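Local structure of antigen 43 (Escherichia coli, 4KH3) at residues 416-421 with 436-441; 442-447 with 459-464; 452-457 with 469-474. The protein mediates bacterial aggregation as a self-associating autotransporter, whose alpha domain links cells by a Velcro-like mechanism and probably contributes to biofilm formation. All blocks are in the same frame, centred on the assembly; numbering follows the deposited sequence.

Contact 1: 416-421 with 436-441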
ATOM      1  N   GLY A 416      14.260  -5.081  30.796  1.00 45.00           N
ATOM      2  CA  GLY A 416      14.128  -4.935  32.235  1.00 38.89           C
ATOM      3  C   GLY A 416      14.657  -6.150  32.970  1.00 48.10           C
ATOM      4  O   GLY A 416      15.518  -6.864  32.461  1.00 51.69           O
ATOM      5  N   LYS A 417      14.147  -6.381  34.175  1.00 46.74           N
ATOM      6  CA  LYS A 417      14.504  -7.567  34.933  1.00 38.20           C
ATOM      7  C   LYS A 417      13.505  -8.673  34.650  1.00 38.52           C
ATOM      8  O   LYS A 417      12.324  -8.569  34.991  1.00 51.13           O
ATOM      9  CB  LYS A 417      14.552  -7.268  36.434  1.00 50.35           C
ATOM     10  CG  LYS A 417      15.343  -6.014  36.808  1.00 60.08           C
ATOM     11  CD  LYS A 417      15.363  -5.814  38.326  1.00 78.04           C
ATOM     12  CE  LYS A 417      15.591  -4.353  38.711  1.00 78.09           C
ATOM     13  NZ  LYS A 417      16.925  -3.842  38.288  1.00 71.13           N
ATOM     14  N   THR A 418      13.983  -9.737  34.020  1.00 37.38           N
ATOM     15  CA  THR A 418      13.134 -10.871  33.676  1.00 31.90           C
ATOM     16  C   THR A 418      13.574 -12.029  34.560  1.00 35.70           C
ATOM     17  O   THR A 418      14.712 -12.063  35.011  1.00 44.16           O
ATOM     18  CB  THR A 418      13.275 -11.213  32.169  1.00 29.62           C
ATOM     19  OG1 THR A 418      12.882 -10.078  31.385  1.00 28.78           O
ATOM     20  CG2 THR A 418      12.442 -12.421  31.772  1.00 22.99           C
ATOM     21  N   VAL A 419      12.669 -12.963  34.823  1.00 36.00           N
ATOM     22  CA  VAL A 419      12.945 -14.057  35.732  1.00 31.76           C
ATOM     23  C   VAL A 419      12.811 -15.387  35.010  1.00 34.40           C
ATOM     24  O   VAL A 419      11.870 -15.593  34.250  1.00 42.32           O
ATOM     25  CB  VAL A 419      11.953 -14.026  36.918  1.00 37.19           C
ATOM     26  CG1 VAL A 419      12.044 -15.298  37.757  1.00 26.73           C
ATOM     27  CG2 VAL A 419      12.187 -12.781  37.772  1.00 34.82           C
ATOM     28  N   ASN A 420      13.759 -16.286  35.235  1.00 34.21           N
ATOM     29  CA  ASN A 420      13.605 -17.666  34.790  1.00 38.36           C
ATOM     30  C   ASN A 420      14.038 -18.650  35.879  1.00 42.85           C
ATOM     31  O   ASN A 420      15.171 -18.606  36.364  1.00 45.13           O
ATOM     32  CB  ASN A 420      14.386 -17.937  33.504  1.00 27.72           C
ATOM     33  CG  ASN A 420      14.398 -19.405  33.139  1.00 33.81           C
ATOM     34  OD1 ASN A 420      13.361 -20.065  33.159  1.00 41.26           O
ATOM     35  ND2 ASN A 420      15.575 -19.933  32.826  1.00 38.09           N
ATOM     36  N   ASN A 421      13.124 -19.530  36.260  1.00 34.17           N
ATOM     37  CA  ASN A 421      13.395 -20.530  37.280  1.00 41.51           C
ATOM     38  C   ASN A 421      13.230 -21.910  36.666  1.00 41.36           C
ATOM     39  O   ASN A 421      13.452 -22.929  37.321  1.00 41.35           O
ATOM     40  CB  ASN A 421      12.459 -20.354  38.489  1.00 35.58           C
ATOM     41  CG  ASN A 421      12.721 -19.053  39.258  1.00 38.42           C
ATOM     42  OD1 ASN A 421      13.866 -18.662  39.482  1.00 42.76           O
ATOM     43  ND2 ASN A 421      11.653 -18.379  39.660  1.00 42.75           N
ATOM     44  N   GLY A 436      19.261  -6.002  29.237  1.00 38.00           N
ATOM     45  CA  GLY A 436      18.571  -6.185  30.497  1.00 31.77           C
ATOM     46  C   GLY A 436      19.192  -7.176  31.451  1.00 41.28           C
ATOM     47  O   GLY A 436      20.409  -7.215  31.641  1.00 43.40           O
ATOM     48  N   SER A 437      18.333  -7.996  32.043  1.00 39.89           N
ATOM     49  CA  SER A 437      18.740  -8.893  33.100  1.00 30.69           C
ATOM     50  C   SER A 437      17.838 -10.111  33.120  1.00 37.42           C
ATOM     51  O   SER A 437      16.628 -10.003  32.928  1.00 42.79           O
ATOM     52  CB  SER A 437      18.676  -8.165  34.443  1.00 41.83           C
ATOM     53  OG  SER A 437      18.593  -9.079  35.515  1.00 54.09           O
ATOM     54  N   LEU A 438      18.438 -11.274  33.338  1.00 35.22           N
ATOM     55  CA  LEU A 438      17.693 -12.504  33.518  1.00 32.28           C
ATOM     56  C   LEU A 438      18.222 -13.175  34.772  1.00 42.31           C
ATOM     57  O   LEU A 438      19.402 -13.508  34.843  1.00 45.64           O
ATOM     58  CB  LEU A 438      17.888 -13.417  32.311  1.00 29.97           C
ATOM     59  CG  LEU A 438      17.132 -14.747  32.274  1.00 34.09           C
ATOM     60  CD1 LEU A 438      15.624 -14.543  32.300  1.00 30.25           C
ATOM     61  CD2 LEU A 438      17.533 -15.543  31.047  1.00 35.34           C
ATOM     62  N   THR A 439      17.365 -13.360  35.771  1.00 39.37           N
ATOM     63  CA  THR A 439      17.793 -13.990  37.018  1.00 41.10           C
ATOM     64  C   THR A 439      16.913 -15.173  37.366  1.00 42.65           C
ATOM     65  O   THR A 439      15.951 -15.467  36.654  1.00 45.06           O
ATOM     66  CB  THR A 439      17.751 -13.012  38.187  1.00 40.47           C
ATOM     67  OG1 THR A 439      16.411 -12.524  38.337  1.00 54.98           O
ATOM     68  CG2 THR A 439      18.683 -11.843  37.926  1.00 37.78           C
ATOM     69  N   GLY A 440      17.255 -15.854  38.457  1.00 40.65           N
ATOM     70  CA  GLY A 440      16.475 -16.979  38.938  1.00 33.30           C
ATOM     71  C   GLY A 440      17.287 -18.224  39.235  1.00 36.99           C
ATOM     72  O   GLY A 440      18.511 -18.206  39.194  1.00 43.71           O
ATOM     73  N   ASN A 441      16.593 -19.314  39.536  1.00 36.48           N
ATOM     74  CA  ASN A 441      17.242 -20.580  39.825  1.00 43.61           C
ATOM     75  C   ASN A 441      17.089 -21.516  38.650  1.00 45.46           C
ATOM     76  O   ASN A 441      17.260 -22.732  38.776  1.00 39.20           O
ATOM     77  CB  ASN A 441      16.634 -21.220  41.077  1.00 49.32           C
ATOM     78  CG  ASN A 441      16.420 -20.215  42.194  1.00 64.03           C
ATOM     79  OD1 ASN A 441      15.281 -19.911  42.553  1.00 70.40           O
ATOM     80  ND2 ASN A 441      17.516 -19.678  42.738  1.00 56.02           N
TER
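The carboxamide of Asn421 reaches across to Asn441 and takes its backbone N-H on OD1 at 2.8 Å; the donor lies in the plane of the amide C=O. The same OD1 sits 3.2 Å from Gly440 CA. In Asn421, chi1 of -67° sets CG anti to the carbonyl carbon, beside the backbone N. Asn420 turns its amide elsewhere: OD1 accepts the N-H of Asp422 and ND2 donates to Gln461, while its CB rests against Leu438 CD1. Upstream of this end, strands 417-420 and 437-439 are parallel neighbours in successive turns of the right-handed beta-helix, joined by backbone bonds including Asn420 N to Thr439 O at 2.7 Å. Thr418 and Leu438 share the buried face, where their side chains cross at a slant and Thr418 CG2 comes within 3.9 Å of Leu438 CD1. Thr418 OG1 is satisfied by Gly397 O of the preceding turn. Lys417, Ser437, Val419 and Thr439 point to the other, more exposed face. At Gly440, where the strand gives out, CA lies 3.3 Å from Asn420 O in a CA-H...O contact.

Contact 2: 442-447 with 459-464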
ATOM      1  N   GLY A 442      16.749 -20.942  37.503  1.00 42.90           N
ATOM      2  CA  GLY A 442      16.595 -21.721  36.292  1.00 44.51           C
ATOM      3  C   GLY A 442      17.923 -22.098  35.670  1.00 44.10           C
ATOM      4  O   GLY A 442      18.989 -21.635  36.091  1.00 41.11           O
ATOM      5  N   SER A 443      17.860 -22.948  34.657  1.00 38.89           N
ATOM      6  CA  SER A 443      19.065 -23.333  33.942  1.00 49.71           C
ATOM      7  C   SER A 443      18.918 -23.104  32.438  1.00 50.24           C
ATOM      8  O   SER A 443      17.809 -23.156  31.894  1.00 40.72           O
ATOM      9  CB  SER A 443      19.422 -24.793  34.239  1.00 51.08           C
ATOM     10  OG  SER A 443      18.425 -25.673  33.751  1.00 58.28           O
ATOM     11  N   VAL A 444      20.044 -22.837  31.777  1.00 48.43           N
ATOM     12  CA  VAL A 444      20.091 -22.739  30.323  1.00 34.91           C
ATOM     13  C   VAL A 444      20.690 -24.019  29.733  1.00 46.00           C
ATOM     14  O   VAL A 444      21.698 -24.521  30.238  1.00 51.91           O
ATOM     15  CB  VAL A 444      20.936 -21.544  29.871  1.00 37.38           C
ATOM     16  CG1 VAL A 444      20.745 -21.305  28.379  1.00 29.61           C
ATOM     17  CG2 VAL A 444      20.589 -20.293  30.679  1.00 26.12           C
ATOM     18  N   GLU A 445      20.066 -24.554  28.684  1.00 37.37           N
ATOM     19  CA  GLU A 445      20.581 -25.740  27.994  1.00 35.26           C
ATOM     20  C   GLU A 445      21.008 -25.352  26.583  1.00 47.25           C
ATOM     21  O   GLU A 445      20.233 -24.736  25.846  1.00 39.92           O
ATOM     22  CB  GLU A 445      19.510 -26.824  27.882  1.00 42.10           C
ATOM     23  CG  GLU A 445      18.661 -27.024  29.122  1.00 60.79           C
ATOM     24  CD  GLU A 445      19.261 -28.020  30.090  1.00 71.21           C
ATOM     25  OE1 GLU A 445      19.926 -28.978  29.622  1.00 69.43           O
ATOM     26  OE2 GLU A 445      19.066 -27.843  31.315  1.00 64.12           O
ATOM     27  N   LYS A 446      22.231 -25.709  26.203  1.00 33.99           N
ATOM     28  CA  LYS A 446      22.709 -25.423  24.855  1.00 35.16           C
ATOM     29  C   LYS A 446      23.127 -26.696  24.126  1.00 38.06           C
ATOM     30  O   LYS A 446      24.068 -27.383  24.526  1.00 39.37           O
ATOM     31  CB  LYS A 446      23.860 -24.413  24.875  1.00 37.21           C
ATOM     32  CG  LYS A 446      24.546 -24.232  23.523  1.00 33.12           C
ATOM     33  CD  LYS A 446      23.574 -23.775  22.442  1.00 37.88           C
ATOM     34  CE  LYS A 446      24.273 -23.568  21.088  1.00 31.52           C
ATOM     35  NZ  LYS A 446      24.578 -24.849  20.372  1.00 29.85           N
ATOM     36  N   SER A 447      22.408 -27.005  23.058  1.00 31.50           N
ATOM     37  CA  SER A 447      22.729 -28.147  22.224  1.00 34.01           C
ATOM     38  C   SER A 447      22.666 -27.724  20.766  1.00 32.10           C
ATOM     39  O   SER A 447      22.442 -26.547  20.459  1.00 31.36           O
ATOM     40  CB  SER A 447      21.779 -29.314  22.506  1.00 36.29           C
ATOM     41  OG  SER A 447      20.428 -28.907  22.408  1.00 51.53           O
ATOM     42  N   LEU A 459      23.152 -12.076  33.490  1.00 41.25           N
ATOM     43  CA  LEU A 459      22.581 -13.415  33.500  1.00 38.06           C
ATOM     44  C   LEU A 459      22.932 -14.191  34.771  1.00 41.28           C
ATOM     45  O   LEU A 459      24.080 -14.573  34.986  1.00 44.88           O
ATOM     46  CB  LEU A 459      23.040 -14.191  32.269  1.00 32.46           C
ATOM     47  CG  LEU A 459      22.529 -15.623  32.226  1.00 34.71           C
ATOM     48  CD1 LEU A 459      21.019 -15.628  32.152  1.00 32.07           C
ATOM     49  CD2 LEU A 459      23.123 -16.347  31.041  1.00 37.06           C
ATOM     50  N   THR A 460      21.932 -14.417  35.616  1.00 39.98           N
ATOM     51  CA  THR A 460      22.123 -15.191  36.826  1.00 27.94           C
ATOM     52  C   THR A 460      21.224 -16.411  36.800  1.00 34.24           C
ATOM     53  O   THR A 460      20.003 -16.304  36.878  1.00 41.06           O
ATOM     54  CB  THR A 460      21.803 -14.377  38.064  1.00 31.41           C
ATOM     55  OG1 THR A 460      22.560 -13.162  38.042  1.00 35.88           O
ATOM     56  CG2 THR A 460      22.152 -15.180  39.308  1.00 36.88           C
ATOM     57  N   GLN A 461      21.839 -17.574  36.677  1.00 29.63           N
ATOM     58  CA  GLN A 461      21.108 -18.822  36.568  1.00 31.16           C
ATOM     59  C   GLN A 461      21.838 -19.848  37.398  1.00 39.66           C
ATOM     60  O   GLN A 461      22.991 -19.636  37.782  1.00 44.21           O
ATOM     61  CB  GLN A 461      21.043 -19.285  35.112  1.00 39.62           C
ATOM     62  CG  GLN A 461      20.203 -18.392  34.203  1.00 36.91           C
ATOM     63  CD  GLN A 461      18.711 -18.499  34.489  1.00 41.76           C
ATOM     64  OE1 GLN A 461      18.008 -19.309  33.878  1.00 30.56           O
ATOM     65  NE2 GLN A 461      18.225 -17.686  35.429  1.00 39.17           N
ATOM     66  N   LYS A 462      21.171 -20.957  37.681  1.00 41.27           N
ATOM     67  CA  LYS A 462      21.762 -21.982  38.517  1.00 37.92           C
ATOM     68  C   LYS A 462      22.889 -22.661  37.760  1.00 46.87           C
ATOM     69  O   LYS A 462      23.964 -22.898  38.302  1.00 46.73           O
ATOM     70  CB  LYS A 462      20.719 -23.014  38.917  1.00 35.88           C
ATOM     71  CG  LYS A 462      21.247 -24.063  39.885  1.00 43.59           C
ATOM     72  CD  LYS A 462      20.471 -25.373  39.761  1.00 58.76           C
ATOM     73  CE  LYS A 462      20.762 -26.323  40.922  1.00 65.42           C
ATOM     74  NZ  LYS A 462      20.283 -25.775  42.226  1.00 70.44           N
ATOM     75  N   ALA A 463      22.636 -22.963  36.494  1.00 44.81           N
ATOM     76  CA  ALA A 463      23.598 -23.690  35.687  1.00 45.15           C
ATOM     77  C   ALA A 463      23.350 -23.422  34.218  1.00 48.04           C
ATOM     78  O   ALA A 463      22.211 -23.238  33.799  1.00 48.20           O
ATOM     79  CB  ALA A 463      23.502 -25.190  35.965  1.00 39.46           C
ATOM     80  N   VAL A 464      24.421 -23.401  33.438  1.00 47.58           N
ATOM     81  CA  VAL A 464      24.296 -23.409  31.996  1.00 41.47           C
ATOM     82  C   VAL A 464      24.837 -24.738  31.500  1.00 40.63           C
ATOM     83  O   VAL A 464      26.023 -25.000  31.610  1.00 41.38           O
ATOM     84  CB  VAL A 464      25.090 -22.266  31.366  1.00 39.90           C
ATOM     85  CG1 VAL A 464      24.984 -22.319  29.840  1.00 37.32           C
ATOM     86  CG2 VAL A 464      24.595 -20.935  31.898  1.00 35.13           C
TER
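Lys462 N donates to Gly442 O at 2.8 Å, and Val444 N donates to Ala463 O at 3.0 Å; these two backbone bonds hold the segments together. They join neighbouring turns of a parallel beta-helix at a corner: the chain bends at Lys462, so that 459-461 belongs to one face of the solenoid and 463-464 to the next, while strand 443-446 pairs with the second. The first bond is fairly straight, with an N-H...O angle of 156°, and ties the corner residue to the turn before it. Gln461, just ahead of the bend, folds its side chain back over Gly442. Its chi2 (-71°) bends CD back, and OE1 lies 3.3 Å from Gly442 C. Both ends of the buried amide are used: NE2 donates to Thr460 O at 2.7 Å, with that oxygen close to the amide plane, and OE1 has ND2 of Asn420 as its donor. This should fix the amide's rotation. Further out, the aliphatic part of Gln461 meets Val444 at about a right angle, CG touching Val444 CG2 at 4.0 Å. Val444 also packs on Val464, its partner in the parallel pair, through CB to CG1 at 4.1 Å, both side chains on the buried face. The side chains of Ser443 and Ala463 point to the other, partly exposed face. Strand 443-446 then runs on beyond the contact to Lys446, whose NZ is held by Ser447 O, Gly450 O and Glu468 O. Back at the corner, Ser443 CB lies 3.2 Å from Ala463 O, the oxygen that accepts from Val444 N.

Contact 3: 452-457 with 469-474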
ATOM      1  N   LEU A 452      24.979 -19.845  20.797  1.00 32.26           N
ATOM      2  CA  LEU A 452      24.185 -19.003  21.666  1.00 28.47           C
ATOM      3  C   LEU A 452      25.041 -17.831  22.074  1.00 26.53           C
ATOM      4  O   LEU A 452      26.046 -18.001  22.747  1.00 37.48           O
ATOM      5  CB  LEU A 452      23.729 -19.768  22.907  1.00 26.53           C
ATOM      6  CG  LEU A 452      23.077 -18.939  24.021  1.00 28.38           C
ATOM      7  CD1 LEU A 452      21.921 -18.115  23.491  1.00 28.99           C
ATOM      8  CD2 LEU A 452      22.600 -19.850  25.139  1.00 30.43           C
ATOM      9  N   THR A 453      24.654 -16.641  21.642  1.00 30.97           N
ATOM     10  CA  THR A 453      25.330 -15.425  22.054  1.00 28.03           C
ATOM     11  C   THR A 453      24.538 -14.766  23.167  1.00 34.83           C
ATOM     12  O   THR A 453      23.337 -14.549  23.038  1.00 36.57           O
ATOM     13  CB  THR A 453      25.430 -14.396  20.904  1.00 34.68           C
ATOM     14  OG1 THR A 453      26.131 -14.963  19.790  1.00 33.76           O
ATOM     15  CG2 THR A 453      26.145 -13.117  21.382  1.00 26.32           C
ATOM     16  N   VAL A 454      25.213 -14.450  24.261  1.00 33.86           N
ATOM     17  CA  VAL A 454      24.628 -13.624  25.299  1.00 33.23           C
ATOM     18  C   VAL A 454      25.335 -12.275  25.242  1.00 36.34           C
ATOM     19  O   VAL A 454      26.550 -12.204  25.409  1.00 41.13           O
ATOM     20  CB  VAL A 454      24.818 -14.257  26.682  1.00 32.18           C
ATOM     21  CG1 VAL A 454      24.253 -13.357  27.763  1.00 31.54           C
ATOM     22  CG2 VAL A 454      24.168 -15.627  26.722  1.00 24.88           C
ATOM     23  N   SER A 455      24.587 -11.207  24.987  1.00 35.66           N
ATOM     24  CA  SER A 455      25.202  -9.896  24.804  1.00 34.57           C
ATOM     25  C   SER A 455      24.604  -8.804  25.688  1.00 41.77           C
ATOM     26  O   SER A 455      23.407  -8.522  25.616  1.00 43.81           O
ATOM     27  CB  SER A 455      25.127  -9.471  23.334  1.00 35.60           C
ATOM     28  OG  SER A 455      25.568  -8.134  23.166  1.00 42.65           O
ATOM     29  N   ASN A 456      25.453  -8.195  26.512  1.00 38.82           N
ATOM     30  CA  ASN A 456      25.058  -7.065  27.343  1.00 40.34           C
ATOM     31  C   ASN A 456      23.864  -7.400  28.243  1.00 38.09           C
ATOM     32  O   ASN A 456      22.886  -6.670  28.312  1.00 40.20           O
ATOM     33  CB  ASN A 456      24.784  -5.831  26.478  1.00 44.90           C
ATOM     34  CG  ASN A 456      24.587  -4.563  27.305  1.00 71.21           C
ATOM     35  OD1 ASN A 456      25.052  -4.466  28.445  1.00 65.25           O
ATOM     36  ND2 ASN A 456      23.885  -3.588  26.734  1.00 68.81           N
ATOM     37  N   THR A 457      23.971  -8.526  28.930  1.00 38.48           N
ATOM     38  CA  THR A 457      22.931  -9.007  29.819  1.00 43.80           C
ATOM     39  C   THR A 457      23.528  -9.292  31.194  1.00 41.31           C
ATOM     40  O   THR A 457      24.686  -9.671  31.310  1.00 39.59           O
ATOM     41  CB  THR A 457      22.327 -10.314  29.269  1.00 39.39           C
ATOM     42  OG1 THR A 457      21.886 -10.102  27.923  1.00 48.96           O
ATOM     43  CG2 THR A 457      21.157 -10.773  30.117  1.00 41.10           C
ATOM     44  N   GLY A 469      28.106 -27.267  20.622  1.00 31.25           N
ATOM     45  CA  GLY A 469      28.236 -25.987  19.956  1.00 24.00           C
ATOM     46  C   GLY A 469      28.826 -24.903  20.821  1.00 28.19           C
ATOM     47  O   GLY A 469      29.465 -25.191  21.822  1.00 33.42           O
ATOM     48  N   THR A 470      28.595 -23.652  20.431  1.00 27.62           N
ATOM     49  CA  THR A 470      29.292 -22.507  21.009  1.00 32.23           C
ATOM     50  C   THR A 470      28.420 -21.631  21.909  1.00 38.41           C
ATOM     51  O   THR A 470      27.295 -21.284  21.559  1.00 38.63           O
ATOM     52  CB  THR A 470      29.847 -21.606  19.890  1.00 35.80           C
ATOM     53  OG1 THR A 470      30.769 -22.355  19.092  1.00 39.78           O
ATOM     54  CG2 THR A 470      30.543 -20.367  20.466  1.00 28.58           C
ATOM     55  N   LEU A 471      28.955 -21.264  23.065  1.00 33.10           N
ATOM     56  CA  LEU A 471      28.318 -20.278  23.916  1.00 30.77           C
ATOM     57  C   LEU A 471      29.229 -19.076  23.973  1.00 32.27           C
ATOM     58  O   LEU A 471      30.386 -19.187  24.382  1.00 36.62           O
ATOM     59  CB  LEU A 471      28.107 -20.834  25.324  1.00 33.76           C
ATOM     60  CG  LEU A 471      27.588 -19.823  26.346  1.00 34.86           C
ATOM     61  CD1 LEU A 471      26.252 -19.251  25.898  1.00 32.33           C
ATOM     62  CD2 LEU A 471      27.464 -20.453  27.723  1.00 31.29           C
ATOM     63  N   THR A 472      28.724 -17.928  23.545  1.00 31.27           N
ATOM     64  CA  THR A 472      29.528 -16.713  23.559  1.00 26.20           C
ATOM     65  C   THR A 472      28.936 -15.723  24.540  1.00 33.22           C
ATOM     66  O   THR A 472      27.750 -15.403  24.478  1.00 34.51           O
ATOM     67  CB  THR A 472      29.627 -16.081  22.161  1.00 30.69           C
ATOM     68  OG1 THR A 472      30.388 -16.942  21.303  1.00 38.30           O
ATOM     69  CG2 THR A 472      30.301 -14.722  22.229  1.00 23.96           C
ATOM     70  N   LEU A 473      29.760 -15.256  25.466  1.00 33.75           N
ATOM     71  CA  LEU A 473      29.290 -14.329  26.474  1.00 29.50           C
ATOM     72  C   LEU A 473      29.967 -12.992  26.246  1.00 35.75           C
ATOM     73  O   LEU A 473      31.108 -12.782  26.655  1.00 39.13           O
ATOM     74  CB  LEU A 473      29.606 -14.853  27.870  1.00 31.30           C
ATOM     75  CG  LEU A 473      29.114 -16.264  28.170  1.00 29.65           C
ATOM     76  CD1 LEU A 473      29.522 -16.674  29.574  1.00 32.41           C
ATOM     77  CD2 LEU A 473      27.614 -16.344  28.018  1.00 32.48           C
ATOM     78  N   ASN A 474      29.259 -12.091  25.578  1.00 37.89           N
ATOM     79  CA  ASN A 474      29.818 -10.796  25.231  1.00 33.63           C
ATOM     80  C   ASN A 474      29.257  -9.700  26.131  1.00 40.73           C
ATOM     81  O   ASN A 474      28.051  -9.672  26.400  1.00 32.79           O
ATOM     82  CB  ASN A 474      29.554 -10.499  23.751  1.00 31.67           C
ATOM     83  CG  ASN A 474      30.067  -9.142  23.332  1.00 40.33           C
ATOM     84  OD1 ASN A 474      31.273  -8.897  23.314  1.00 44.73           O
ATOM     85  ND2 ASN A 474      29.149  -8.250  22.981  1.00 42.44           N
TER
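Leu452 and Leu471 lie side by side on the buried face, pointing the same way, with Leu471 CD1 set 3.7 Å from Leu452 CG. Strands 452-455 and 469-474 are in-register parallel neighbours in successive turns of the beta-helix, and this face looks into its interior. The leucine methyl CD1 also approaches the Leu452 carbonyl, 3.4 Å from O. Two residues along, Val454 and Leu473 repeat the arrangement: Leu473 CD2 comes within 3.7 Å of Val454 CB. The two leucines start differently, CG anti to the carbonyl carbon in Leu473 (chi1 -53°) and anti to the backbone N in Leu471, yet each brings one methyl against the neighbouring strand. Leu466, on another face of the solenoid, closes over Leu471 from within.

The other face is looser and partly open to solvent. Thr453 stands beside Thr472, with OG1 of Thr453 4.4 Å from CB of Thr472. Ser455 OG comes to 3.6 Å from Asn474 ND2, a mere approach and not a hydrogen bond; Asn474 OD1 turns to Thr493 of the next turn. Backbone bonds join the strands along their length, among them Val454 N to Thr472 O, nearly straight at 177°. At the exposed end Asn456 takes a left-handed backbone conformation, and its N still donates to Asn474 O at 3.0 Å.

From the N terminus, contact 1 closes first: 416-421 pairs with 436-441 after one turn of the beta-helix. It is complete before the others begin. The chain then runs through 442-447, 452-457, 459-464 and 469-474 in that order, so contacts 2 and 3 alternate and cross, each closing a turn on a different face of the solenoid. Contacts 1 and 2 share a face, since strand 458-461 lies beside 437-439 and Leu438 O probably accepts from Thr460 N. Contacts 2 and 3 meet in the interior, where Val464 CG1 is 3.8 Å from Leu471 CD2. Thr457 of contact 3 packs its CG2 near Gly436 of contact 1.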